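Local coordinates for protein DNA polymerase II large subunit (Pyrococcus horikoshii, PDB 7OEC) that contains an intein, a protein-splicing element that probably excises itself from the polymerase precursor and joins the flanking segments, at residues 97-100 and 105-108. The protein carries 2 engineered substitutions. Residues are numbered along the deposited sequence; the frame is centred on the assembly and turned at random.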
loop_
_atom_site.group_PDB
_atom_site.type_symbol
_atom_site.label_atom_id
_atom_site.label_comp_id
_atom_site.label_asym_id
_atom_site.label_seq_id
_atom_site.Cartn_x
_atom_site.Cartn_y
_atom_site.Cartn_z
ATOM N N PRO A 97 4.555 1.607 -8.191
ATOM C CA PRO A 97 3.460 2.480 -8.635
ATOM C C PRO A 97 2.812 3.217 -7.471
ATOM O O PRO A 97 2.546 2.645 -6.412
ATOM C CB PRO A 97 2.463 1.522 -9.277
ATOM C CG PRO A 97 2.905 0.191 -8.875
ATOM C CD PRO A 97 4.315 0.193 -8.509
ATOM N N VAL A 98 2.508 4.487 -7.706
ATOM C CA VAL A 98 1.846 5.363 -6.751
ATOM C C VAL A 98 0.711 6.028 -7.507
ATOM O O VAL A 98 0.886 6.455 -8.655
ATOM C CB VAL A 98 2.847 6.417 -6.220
ATOM C CG1 VAL A 98 2.148 7.476 -5.316
ATOM C CG2 VAL A 98 3.943 5.731 -5.386
ATOM N N LEU A 99 -0.442 6.146 -6.857
ATOM C CA LEU A 99 -1.599 6.803 -7.451
ATOM C C LEU A 99 -1.688 8.243 -6.982
ATOM O O LEU A 99 -1.710 8.511 -5.780
ATOM C CB LEU A 99 -2.879 6.094 -7.049
ATOM C CG LEU A 99 -2.915 4.650 -7.501
ATOM C CD1 LEU A 99 -4.215 4.052 -7.106
ATOM C CD2 LEU A 99 -2.724 4.500 -9.000
ATOM N N VAL A 100 -1.722 9.165 -7.929
ATOM C CA VAL A 100 -1.924 10.578 -7.652
ATOM C C VAL A 100 -3.189 11.010 -8.371
ATOM O O VAL A 100 -3.575 10.431 -9.379
ATOM C CB VAL A 100 -0.714 11.441 -8.053
ATOM C CG1 VAL A 100 0.522 11.073 -7.265
ATOM C CG2 VAL A 100 -0.400 11.287 -9.461
ATOM N N LYS A 105 -8.946 12.055 -12.195
ATOM C CA LYS A 105 -8.629 10.644 -12.406
ATOM C C LYS A 105 -7.402 10.276 -11.575
ATOM O O LYS A 105 -6.636 11.150 -11.160
ATOM C CB LYS A 105 -8.378 10.390 -13.892
ATOM C CG LYS A 105 -7.357 11.274 -14.518
ATOM C CD LYS A 105 -7.746 11.588 -16.019
ATOM C CE LYS A 105 -6.741 12.564 -16.701
ATOM N NZ LYS A 105 -5.923 13.403 -15.701
ATOM N N PHE A 106 -7.223 8.969 -11.315
ATOM C CA PHE A 106 -6.013 8.487 -10.660
ATOM C C PHE A 106 -4.986 8.226 -11.739
ATOM O O PHE A 106 -5.248 7.480 -12.676
ATOM C CB PHE A 106 -6.231 7.197 -9.886
ATOM C CG PHE A 106 -7.001 7.411 -8.614
ATOM C CD1 PHE A 106 -6.335 7.751 -7.430
ATOM C CD2 PHE A 106 -8.373 7.276 -8.587
ATOM C CE1 PHE A 106 -7.007 7.930 -6.253
ATOM C CE2 PHE A 106 -9.062 7.465 -7.413
ATOM C CZ PHE A 106 -8.386 7.816 -6.243
ATOM N N VAL A 107 -3.873 8.902 -11.653
ATOM C CA VAL A 107 -2.725 8.676 -12.504
ATOM C C VAL A 107 -1.765 7.759 -11.757
ATOM O O VAL A 107 -1.428 8.009 -10.590
ATOM C CB VAL A 107 -2.039 10.018 -12.791
ATOM C CG1 VAL A 107 -0.817 9.786 -13.597
ATOM C CG2 VAL A 107 -2.957 10.942 -13.511
ATOM N N GLU A 108 -1.302 6.714 -12.436
ATOM C CA GLU A 108 -0.362 5.763 -11.860
ATOM C C GLU A 108 1.039 6.127 -12.333
ATOM O O GLU A 108 1.351 6.013 -13.523
ATOM C CB GLU A 108 -0.744 4.343 -12.268
ATOM C CG GLU A 108 0.146 3.271 -11.655
ATOM C CD GLU A 108 -0.228 1.830 -12.076
ATOM O OE1 GLU A 108 -1.386 1.581 -12.457
ATOM O OE2 GLU A 108 0.662 0.955 -12.064
#
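Val100 and Val107 face each other as an antiparallel hydrogen-bonded pair in the beta hairpin of strands 97-102 and 105-110. Two backbone bonds hold the pair: Val100 N donates to Val107 O at 2.9 Å, and Val107 N returns a bond of 2.8 Å to Val100 O. Three weaker CA-H...O contacts supplement them. Val107 O also receives Leu99 CA at 3.4 Å, Val100 O receives the CA of Phe106, and Val98 O that of Glu108; Val98 also makes a backbone bond to Lys109, continuing the pairing along the hairpin.

Apolar packing differs on the two faces. On the valine face, Val100 CG2 lies 3.9 Å from Val107 CB, the side chains crossing at a slant. Beta-branched residues suit such extended backbone, and Val100 also reaches Ile120 of strand 119-123. The other face carries Leu99, whose long branched chain touches both Phe106 and Glu108, two residues apart on the other strand. Its CB meets Phe106 CD1 obliquely at 3.9 Å, while CD2 lies 3.8 Å from Glu108 CB, the two side chains set at an angle. With CG anti to its own carbonyl carbon (chi1 -74°), Phe106 turns a broad apolar ring to Leu99 and packs edge-to-face with Tyr101.

Glu108 meets Pro97 without a salt bridge. CG anti to the backbone N (chi1 -177°) and an extended chain run it alongside the compact, puckered proline ring, whose rigid carbons offer the methylenes an apolar flank; OE2 approaches Pro97 CB at 3.4 Å, a van der Waals contact. Both residues also touch His168 of strand 165-168.

Directional amide bonds thus fix the register at the valines, whereas non-directional dispersion packs the side chains, with Val100 and Phe106 both reaching strand 119-123.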